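PDB 2A22: vacuolar protein sorting 29, which probably takes part in vesicular protein sorting and transport as a VPS29-family member built on a calcineurin-like phosphoesterase fold. Local coordinates for residues D200-G204 / K205-A209. Numbering follows the deposited sequence.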
ATOM      1  N   ASP A 200      -1.331   6.803 -11.139  1.00 17.60           N
ATOM      2  CA  ASP A 200      -2.329   7.754 -10.689  1.00 20.77           C
ATOM      3  C   ASP A 200      -3.327   8.097 -11.798  1.00 23.40           C
ATOM      4  O   ASP A 200      -3.005   7.985 -12.986  1.00 25.09           O
ATOM      5  CB  ASP A 200      -1.683   9.005 -10.081  1.00 21.20           C
ATOM      6  CG  ASP A 200      -1.014   9.912 -11.129  1.00 27.01           C
ATOM      7  OD1 ASP A 200      -0.436   9.420 -12.104  1.00 29.10           O
ATOM      8  OD2 ASP A 200      -1.035  11.137 -10.943  1.00 30.86           O
ATOM      9  N   LEU A 201      -4.541   8.470 -11.396  1.00 22.53           N
ATOM     10  CA  LEU A 201      -5.596   8.808 -12.325  1.00 22.17           C
ATOM     11  C   LEU A 201      -5.875  10.301 -12.244  1.00 23.98           C
ATOM     12  O   LEU A 201      -6.332  10.789 -11.218  1.00 23.09           O
ATOM     13  CB  LEU A 201      -6.883   8.017 -12.007  1.00 20.48           C
ATOM     14  CG  LEU A 201      -8.152   8.280 -12.859  1.00 21.61           C
ATOM     15  CD1 LEU A 201      -7.875   8.097 -14.335  1.00 24.26           C
ATOM     16  CD2 LEU A 201      -9.262   7.328 -12.463  1.00 21.38           C
ATOM     17  N   ARG A 202      -5.589  11.016 -13.324  1.00 26.29           N
ATOM     18  CA  ARG A 202      -5.845  12.462 -13.421  1.00 30.06           C
ATOM     19  C   ARG A 202      -6.520  12.753 -14.775  1.00 30.30           C
ATOM     20  O   ARG A 202      -6.125  12.207 -15.821  1.00 27.43           O
ATOM     21  CB  ARG A 202      -4.550  13.260 -13.274  1.00 29.41           C
ATOM     22  CG  ARG A 202      -3.922  13.164 -11.852  1.00 36.01           C
ATOM     23  CD  ARG A 202      -2.586  13.923 -11.670  1.00 38.42           C
ATOM     24  NE  ARG A 202      -1.520  13.439 -12.563  1.00 46.14           N
ATOM     25  CZ  ARG A 202      -1.045  14.125 -13.605  1.00 50.93           C
ATOM     26  NH1 ARG A 202      -1.523  15.339 -13.891  1.00 53.88           N
ATOM     27  NH2 ARG A 202      -0.093  13.601 -14.369  1.00 48.34           N
ATOM     28  N   ASP A 203      -7.582  13.552 -14.730  1.00 30.92           N
ATOM     29  CA  ASP A 203      -8.302  13.982 -15.936  1.00 30.08           C
ATOM     30  C   ASP A 203      -8.735  12.802 -16.767  1.00 28.41           C
ATOM     31  O   ASP A 203      -8.579  12.814 -17.982  1.00 27.18           O
ATOM     32  CB  ASP A 203      -7.408  14.911 -16.770  1.00 30.55           C
ATOM     33  CG  ASP A 203      -6.857  16.068 -15.945  1.00 35.08           C
ATOM     34  OD1 ASP A 203      -7.677  16.762 -15.276  1.00 32.44           O
ATOM     35  OD2 ASP A 203      -5.617  16.269 -15.969  1.00 34.96           O
ATOM     36  N   GLY A 204      -9.255  11.771 -16.110  1.00 26.22           N
ATOM     37  CA  GLY A 204      -9.750  10.606 -16.830  1.00 25.76           C
ATOM     38  C   GLY A 204      -8.665   9.661 -17.338  1.00 26.88           C
ATOM     39  O   GLY A 204      -8.975   8.604 -17.872  1.00 28.94           O
ATOM     40  N   LYS A 205      -7.395  10.014 -17.151  1.00 25.80           N
ATOM     41  CA  LYS A 205      -6.292   9.242 -17.728  1.00 27.05           C
ATOM     42  C   LYS A 205      -5.394   8.641 -16.655  1.00 23.52           C
ATOM     43  O   LYS A 205      -4.973   9.339 -15.725  1.00 20.46           O
ATOM     44  CB  LYS A 205      -5.460  10.125 -18.667  1.00 28.23           C
ATOM     45  CG  LYS A 205      -4.399   9.374 -19.480  1.00 31.74           C
ATOM     46  CD  LYS A 205      -3.372  10.348 -20.130  1.00 34.07           C
ATOM     47  CE  LYS A 205      -2.381   9.620 -21.100  1.00 37.80           C
ATOM     48  NZ  LYS A 205      -3.034   8.488 -21.868  1.00 39.37           N
ATOM     49  N   THR A 206      -5.125   7.341 -16.770  1.00 21.09           N
ATOM     50  CA  THR A 206      -4.176   6.685 -15.885  1.00 21.73           C
ATOM     51  C   THR A 206      -2.753   6.955 -16.392  1.00 21.31           C
ATOM     52  O   THR A 206      -2.439   6.684 -17.544  1.00 22.32           O
ATOM     53  CB  THR A 206      -4.427   5.162 -15.791  1.00 22.39           C
ATOM     54  OG1 THR A 206      -5.752   4.914 -15.296  1.00 21.97           O
ATOM     55  CG2 THR A 206      -3.430   4.507 -14.817  1.00 19.65           C
ATOM     56  N   ASN A 207      -1.926   7.534 -15.537  1.00 21.12           N
ATOM     57  CA  ASN A 207      -0.491   7.723 -15.784  1.00 22.06           C
ATOM     58  C   ASN A 207       0.370   6.712 -14.994  1.00 22.40           C
ATOM     59  O   ASN A 207      -0.023   6.320 -13.899  1.00 22.35           O
ATOM     60  CB  ASN A 207      -0.083   9.147 -15.377  1.00 22.29           C
ATOM     61  CG  ASN A 207      -0.962  10.218 -16.023  1.00 33.83           C
ATOM     62  OD1 ASN A 207      -0.838  10.490 -17.225  1.00 38.02           O
ATOM     63  ND2 ASN A 207      -1.871  10.825 -15.219  1.00 33.66           N
ATOM     64  N   VAL A 208       1.539   6.331 -15.536  1.00 22.73           N
ATOM     65  CA  VAL A 208       2.565   5.548 -14.806  1.00 22.51           C
ATOM     66  C   VAL A 208       3.852   6.319 -14.709  1.00 23.29           C
ATOM     67  O   VAL A 208       4.305   6.908 -15.678  1.00 26.68           O
ATOM     68  CB  VAL A 208       2.972   4.236 -15.490  1.00 23.11           C
ATOM     69  CG1 VAL A 208       3.509   3.238 -14.453  1.00 22.08           C
ATOM     70  CG2 VAL A 208       1.821   3.655 -16.179  1.00 30.03           C
ATOM     71  N   ALA A 209       4.452   6.305 -13.529  1.00 22.04           N
ATOM     72  CA  ALA A 209       5.803   6.778 -13.363  1.00 21.77           C
ATOM     73  C   ALA A 209       6.612   5.583 -12.832  1.00 22.38           C
ATOM     74  O   ALA A 209       6.181   4.902 -11.890  1.00 25.25           O
ATOM     75  CB  ALA A 209       5.833   7.917 -12.396  1.00 20.45           C
TER
HETATM   76  O   HOH W   1      -3.867  12.534 -17.276  1.00 47.15           O
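Asp200 and Asn207 face each other as an antiparallel hydrogen-bonded pair, and with Arg202 their side chains form a polar cluster on one face of a beta hairpin with a two-residue loop. The backbone fixes the register: Asn207 N donates to Asp200 O at 2.8 Å, and Asp200 N to Asn207 O at 3.1 Å. Around the type I' turn, whose inner residues Asp203 and Gly204 both have positive phi, a second pair of bonds runs from Arg202 N to Lys205 O and from Lys205 N to Arg202 O (2.9 Å).

Asp200 CG lies between its own backbone N and carbonyl carbon (chi1 72°), which brings OD1 within 3.3 Å of Asn207 CB and leaves OD2 for Arg202. In the resulting salt bridge Arg202 NE donates to Asp200 OD2 (2.9 Å) on the syn side, tilted 30° out of the carboxylate plane though nearly in the plane of the guanidinium. The carboxylate lies at the guanidinium edge, reached through a bend of the arginine chain at chi3 (-61°). Arg202 NH2 then comes 3.4 Å from Asn207 ND2; both are donors, so this is close packing without a bond. A water donates to Arg202 O and weakly accepts from Asn207 ND2, adding a thin link between the strands.

The other face carries Leu201 and Thr206, a non-hydrogen-bonded pair. Leu201 CD1 lies against the Lys205 backbone and 3.9 Å from Thr206 OG1. Both side chains touch Asn46 in a loop, and Thr206 also packs on Phe47 and Tyr199. The hairpin joins strand 193-202 to strand 205-214, an outermost strand of the six-stranded mixed sheet.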